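Local coordinates for protein L-fuculose phosphate aldolase (Streptococcus pneumoniae, PDB 4C24) that is a zinc-containing member of the class II aldolase/adducin family and assembles from four copies of an alpha/beta chain built round a mixed sheet, at residues A116-V128 against N174-Y186. Residues are numbered along the deposited sequence; the frame is centred on the assembly and turned at random.
With SO4 (sulfate ion), chain D; SO4 (sulfate ion), chain B.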
loop_
_atom_site.group_PDB
_atom_site.type_symbol
_atom_site.label_atom_id
_atom_site.label_comp_id
_atom_site.label_asym_id
_atom_site.label_seq_id
_atom_site.Cartn_x
_atom_site.Cartn_y
_atom_site.Cartn_z
ATOM N N ALA A 116 -13.729 -19.914 0.729
ATOM C CA ALA A 116 -14.406 -19.159 -0.322
ATOM C C ALA A 116 -15.205 -17.959 0.185
ATOM O O ALA A 116 -16.414 -17.851 -0.089
ATOM C CB ALA A 116 -15.302 -20.081 -1.119
ATOM N N SER A 117 -14.540 -17.036 0.875
ATOM C CA SER A 117 -15.183 -15.772 1.224
ATOM C C SER A 117 -15.350 -14.880 0.001
ATOM O O SER A 117 -16.211 -14.033 -0.017
ATOM C CB SER A 117 -14.450 -15.031 2.353
ATOM O OG SER A 117 -13.037 -15.056 2.183
ATOM N N HIS A 118 -14.484 -15.073 -1.002
ATOM C CA HIS A 118 -14.659 -14.432 -2.294
ATOM C C HIS A 118 -14.696 -15.491 -3.365
ATOM O O HIS A 118 -13.892 -16.440 -3.327
ATOM C CB HIS A 118 -13.513 -13.471 -2.568
ATOM C CG HIS A 118 -13.807 -12.529 -3.685
ATOM N ND1 HIS A 118 -13.721 -12.906 -5.008
ATOM C CD2 HIS A 118 -14.242 -11.245 -3.677
ATOM C CE1 HIS A 118 -14.072 -11.878 -5.770
ATOM N NE2 HIS A 118 -14.399 -10.862 -4.989
ATOM N N TYR A 119 -15.608 -15.346 -4.324
ATOM C CA TYR A 119 -15.790 -16.378 -5.352
ATOM C C TYR A 119 -14.570 -16.619 -6.255
ATOM O O TYR A 119 -14.434 -17.693 -6.828
ATOM C CB TYR A 119 -17.031 -16.126 -6.196
ATOM C CG TYR A 119 -16.855 -15.129 -7.300
ATOM C CD1 TYR A 119 -16.416 -15.556 -8.540
ATOM C CD2 TYR A 119 -17.116 -13.772 -7.106
ATOM C CE1 TYR A 119 -16.236 -14.664 -9.575
ATOM C CE2 TYR A 119 -16.929 -12.868 -8.154
ATOM C CZ TYR A 119 -16.499 -13.338 -9.382
ATOM O OH TYR A 119 -16.307 -12.443 -10.411
ATOM N N MET A 120 -13.693 -15.619 -6.353
ATOM C CA MET A 120 -12.540 -15.735 -7.257
ATOM C C MET A 120 -11.528 -16.790 -6.852
ATOM O O MET A 120 -10.634 -17.164 -7.619
ATOM C CB MET A 120 -11.859 -14.385 -7.435
ATOM C CG MET A 120 -12.619 -13.469 -8.365
ATOM S SD MET A 120 -12.768 -14.091 -10.051
ATOM C CE MET A 120 -11.082 -14.492 -10.435
ATOM N N ILE A 121 -11.642 -17.309 -5.634
ATOM C CA ILE A 121 -10.743 -18.358 -5.205
ATOM C C ILE A 121 -10.894 -19.588 -6.102
ATOM O O ILE A 121 -10.029 -20.432 -6.114
ATOM C CB ILE A 121 -10.906 -18.694 -3.697
ATOM C CG1 ILE A 121 -9.648 -19.405 -3.180
ATOM C CG2 ILE A 121 -12.212 -19.455 -3.399
ATOM C CD1 ILE A 121 -8.363 -18.659 -3.488
ATOM N N ALA A 122 -12.015 -19.706 -6.810
ATOM C CA ALA A 122 -12.223 -20.826 -7.741
ATOM C C ALA A 122 -11.145 -20.982 -8.824
ATOM O O ALA A 122 -11.029 -22.042 -9.426
ATOM C CB ALA A 122 -13.593 -20.756 -8.373
ATOM N N VAL A 123 -10.327 -19.956 -9.030
ATOM C CA VAL A 123 -9.147 -20.171 -9.883
ATOM C C VAL A 123 -8.193 -21.228 -9.309
ATOM O O VAL A 123 -7.453 -21.866 -10.040
ATOM C CB VAL A 123 -8.378 -18.873 -10.195
ATOM C CG1 VAL A 123 -9.281 -17.885 -10.918
ATOM C CG2 VAL A 123 -7.735 -18.281 -8.940
ATOM N N ALA A 124 -8.211 -21.415 -7.984
ATOM C CA ALA A 124 -7.391 -22.418 -7.355
ATOM C C ALA A 124 -8.180 -23.639 -6.874
ATOM O O ALA A 124 -7.661 -24.740 -6.898
ATOM C CB ALA A 124 -6.617 -21.794 -6.216
ATOM N N GLY A 125 -9.428 -23.435 -6.459
ATOM C CA GLY A 125 -10.278 -24.520 -5.934
ATOM C C GLY A 125 -11.304 -23.949 -4.979
ATOM O O GLY A 125 -11.460 -22.741 -4.888
ATOM N N LYS A 126 -12.033 -24.804 -4.266
ATOM C CA LYS A 126 -13.040 -24.250 -3.322
ATOM C C LYS A 126 -12.402 -23.585 -2.111
ATOM O O LYS A 126 -13.030 -22.766 -1.430
ATOM C CB LYS A 126 -14.069 -25.307 -2.897
ATOM C CG LYS A 126 -13.502 -26.410 -2.027
ATOM C CD LYS A 126 -14.595 -27.315 -1.477
ATOM C CE LYS A 126 -13.968 -28.285 -0.497
ATOM N NZ LYS A 126 -14.999 -29.293 -0.069
ATOM N N ASP A 127 -11.173 -23.989 -1.823
ATOM C CA ASP A 127 -10.371 -23.409 -0.761
ATOM C C ASP A 127 -8.920 -23.663 -1.081
ATOM O O ASP A 127 -8.608 -24.392 -2.031
ATOM C CB ASP A 127 -10.750 -23.985 0.637
ATOM C CG ASP A 127 -10.686 -25.500 0.701
ATOM O OD1 ASP A 127 -9.929 -26.133 -0.065
ATOM O OD2 ASP A 127 -11.410 -26.092 1.548
ATOM N N VAL A 128 -8.036 -23.032 -0.320
ATOM C CA VAL A 128 -6.602 -23.299 -0.410
ATOM C C VAL A 128 -6.116 -23.810 0.943
ATOM O O VAL A 128 -6.354 -23.187 1.989
ATOM C CB VAL A 128 -5.821 -22.050 -0.836
ATOM C CG1 VAL A 128 -4.337 -22.348 -0.882
ATOM C CG2 VAL A 128 -6.324 -21.569 -2.192
ATOM N N ASN A 174 -1.627 -15.372 -12.556
ATOM C CA ASN A 174 -2.980 -14.917 -12.259
ATOM C C ASN A 174 -3.491 -15.581 -11.001
ATOM O O ASN A 174 -4.164 -14.952 -10.201
ATOM C CB ASN A 174 -3.947 -15.223 -13.396
ATOM C CG ASN A 174 -5.349 -14.721 -13.102
ATOM O OD1 ASN A 174 -5.593 -13.515 -13.060
ATOM N ND2 ASN A 174 -6.269 -15.647 -12.866
ATOM N N ILE A 175 -3.162 -16.860 -10.850
ATOM C CA ILE A 175 -3.550 -17.584 -9.610
ATOM C C ILE A 175 -2.869 -16.978 -8.385
ATOM O O ILE A 175 -3.521 -16.762 -7.357
ATOM C CB ILE A 175 -3.280 -19.096 -9.706
ATOM C CG1 ILE A 175 -4.180 -19.685 -10.806
ATOM C CG2 ILE A 175 -3.520 -19.783 -8.342
ATOM C CD1 ILE A 175 -3.893 -21.119 -11.174
ATOM N N VAL A 176 -1.582 -16.674 -8.463
ATOM C CA VAL A 176 -0.891 -16.073 -7.331
ATOM C C VAL A 176 -1.572 -14.748 -6.984
ATOM O O VAL A 176 -1.893 -14.452 -5.832
ATOM C CB VAL A 176 0.628 -15.852 -7.569
ATOM C CG1 VAL A 176 1.232 -15.023 -6.433
ATOM C CG2 VAL A 176 1.364 -17.181 -7.686
ATOM N N GLU A 177 -1.804 -13.934 -7.996
ATOM C CA GLU A 177 -2.425 -12.659 -7.773
ATOM C C GLU A 177 -3.794 -12.778 -7.137
ATOM O O GLU A 177 -4.098 -12.038 -6.198
ATOM C CB GLU A 177 -2.534 -11.925 -9.104
ATOM C CG GLU A 177 -2.955 -10.482 -9.016
ATOM C CD GLU A 177 -2.840 -9.829 -10.369
ATOM O OE1 GLU A 177 -3.708 -10.096 -11.217
ATOM O OE2 GLU A 177 -1.868 -9.081 -10.567
ATOM N N GLU A 178 -4.612 -13.685 -7.658
ATOM C CA GLU A 178 -5.974 -13.845 -7.183
ATOM C C GLU A 178 -6.018 -14.472 -5.798
ATOM O O GLU A 178 -6.807 -14.043 -4.950
ATOM C CB GLU A 178 -6.797 -14.671 -8.158
ATOM C CG GLU A 178 -8.268 -14.332 -8.102
ATOM C CD GLU A 178 -8.536 -12.853 -8.346
ATOM O OE1 GLU A 178 -7.822 -12.211 -9.148
ATOM O OE2 GLU A 178 -9.470 -12.328 -7.726
ATOM N N VAL A 179 -5.187 -15.475 -5.563
ATOM C CA VAL A 179 -5.138 -16.076 -4.208
ATOM C C VAL A 179 -4.640 -15.050 -3.192
ATOM O O VAL A 179 -5.170 -14.955 -2.084
ATOM C CB VAL A 179 -4.295 -17.353 -4.160
ATOM C CG1 VAL A 179 -4.126 -17.833 -2.715
ATOM C CG2 VAL A 179 -4.945 -18.421 -5.029
ATOM N N GLU A 180 -3.652 -14.235 -3.545
ATOM C CA GLU A 180 -3.211 -13.201 -2.620
ATOM C C GLU A 180 -4.370 -12.206 -2.342
ATOM O O GLU A 180 -4.589 -11.808 -1.171
ATOM C CB GLU A 180 -1.951 -12.497 -3.164
ATOM C CG GLU A 180 -1.508 -11.268 -2.348
ATOM C CD GLU A 180 -1.285 -11.501 -0.840
ATOM O OE1 GLU A 180 -0.925 -12.618 -0.468
ATOM O OE2 GLU A 180 -1.352 -10.525 -0.060
ATOM N N TYR A 181 -5.142 -11.847 -3.370
ATOM C CA TYR A 181 -6.247 -10.931 -3.200
ATOM C C TYR A 181 -7.289 -11.552 -2.267
ATOM O O TYR A 181 -7.766 -10.875 -1.358
ATOM C CB TYR A 181 -6.849 -10.599 -4.565
ATOM C CG TYR A 181 -8.135 -9.828 -4.516
ATOM C CD1 TYR A 181 -8.133 -8.458 -4.350
ATOM C CD2 TYR A 181 -9.369 -10.481 -4.660
ATOM C CE1 TYR A 181 -9.317 -7.735 -4.304
ATOM C CE2 TYR A 181 -10.563 -9.783 -4.612
ATOM C CZ TYR A 181 -10.541 -8.406 -4.446
ATOM O OH TYR A 181 -11.724 -7.709 -4.397
ATOM N N CYS A 182 -7.623 -12.803 -2.526
ATOM C CA CYS A 182 -8.630 -13.501 -1.711
ATOM C C CYS A 182 -8.130 -13.610 -0.287
ATOM O O CYS A 182 -8.939 -13.451 0.660
ATOM C CB CYS A 182 -8.955 -14.877 -2.274
ATOM S SG CYS A 182 -9.950 -14.788 -3.768
ATOM N N ALA A 183 -6.847 -13.909 -0.105
ATOM C CA ALA A 183 -6.299 -14.014 1.262
ATOM C C ALA A 183 -6.450 -12.700 1.984
ATOM O O ALA A 183 -6.790 -12.634 3.171
ATOM C CB ALA A 183 -4.844 -14.460 1.244
ATOM N N LYS A 184 -6.132 -11.622 1.290
ATOM C CA LYS A 184 -6.252 -10.287 1.841
ATOM C C LYS A 184 -7.698 -9.966 2.227
ATOM O O LYS A 184 -7.940 -9.493 3.335
ATOM C CB LYS A 184 -5.670 -9.243 0.856
ATOM C CG LYS A 184 -5.718 -7.836 1.446
ATOM C CD LYS A 184 -5.005 -6.866 0.530
ATOM C CE LYS A 184 -5.025 -5.467 1.102
ATOM N NZ LYS A 184 -4.178 -4.583 0.229
ATOM N N ILE A 185 -8.646 -10.213 1.325
ATOM C CA ILE A 185 -10.053 -9.953 1.611
ATOM C C ILE A 185 -10.452 -10.748 2.857
ATOM O O ILE A 185 -11.113 -10.202 3.747
ATOM C CB ILE A 185 -10.965 -10.316 0.424
ATOM C CG1 ILE A 185 -10.672 -9.412 -0.797
ATOM C CG2 ILE A 185 -12.448 -10.285 0.804
ATOM C CD1 ILE A 185 -10.865 -7.945 -0.529
ATOM N N TYR A 186 -10.049 -12.008 2.896
ATOM C CA TYR A 186 -10.468 -12.889 4.017
ATOM C C TYR A 186 -9.900 -12.363 5.321
ATOM O O TYR A 186 -10.620 -12.289 6.352
ATOM C CB TYR A 186 -9.989 -14.294 3.764
ATOM C CG TYR A 186 -10.335 -15.294 4.843
ATOM C CD1 TYR A 186 -11.641 -15.524 5.186
ATOM C CD2 TYR A 186 -9.343 -16.010 5.477
ATOM C CE1 TYR A 186 -11.937 -16.467 6.146
ATOM C CE2 TYR A 186 -9.622 -16.954 6.447
ATOM C CZ TYR A 186 -10.928 -17.175 6.762
ATOM O OH TYR A 186 -11.213 -18.111 7.740
HETATM S S SO4 D . -0.312 -5.223 0.814
HETATM O O1 SO4 D . 0.795 -6.183 0.641
HETATM O O2 SO4 D . -0.024 -4.076 -0.080
HETATM O O3 SO4 D . -1.542 -5.910 0.386
HETATM O O4 SO4 D . -0.393 -4.801 2.229
HETATM S S SO4 B . -5.199 -1.003 -0.115
HETATM O O1 SO4 B . -5.906 -1.728 -1.187
HETATM O O2 SO4 B . -3.991 -0.404 -0.731
HETATM O O3 SO4 B . -6.109 0.052 0.358
HETATM O O4 SO4 B . -4.844 -1.938 0.974
HETATM O O HOH W 1 -11.700 -13.962 0.276
#
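H118 and Y181 meet as a T-shaped pair: the edge of the tyrosine ring, led by CE2, points over the face of the imidazole, with the planes at 84° and Y181 CE2 4.0 Å from H118 NE2. The imidazole is pinned at both nitrogens. H118 ND1 accepts a nearly straight bond from M120 N (3.0 Å), while NE2 is bonded to the carbonyl O of H160 in a second subunit, a zinc ligand in this structure. Histidine suits the place because one flat ring can accept within its own loop, donate across the subunit boundary and still offer a face to the helix. Y181 also reaches that subunit, through its OH to T101 O.

One turn further along the helix from E178, C182 packs against the 3-10 turn 119-123. C182 SG, set beside its own backbone N (chi1 -73°), lies 3.6 Å from I121 N, and its small side chain lets the turn come close. In the conformers modelled, I121, with CG1 anti to its backbone N (chi1 -160°), sends CD1 to V179 CG2 at 3.8 Å, and E178 lays its carboxylate beside M120, OE2 3.2 Å from M120 CB; OE1 bonds weakly to T29 of the second subunit. A124 CB rests on V179 CG2, and V123 CG2 on E178 CB.

At the far end S117 OG approaches Y186 CD1 obliquely. A water 2.6 Å from S117 OG donates to C182 O, joining loop to helix. The 116-128 loop is thus held on helix 169-192 by largely apolar packing, one ring pair and a water bridge, with no direct hydrogen bond between them; H118 NE2 and Y181 OH find their strongest polar partners in the second subunit, so the packing continues into a subunit interface, with the H118 side chain about 7 Å from a bound zinc ion.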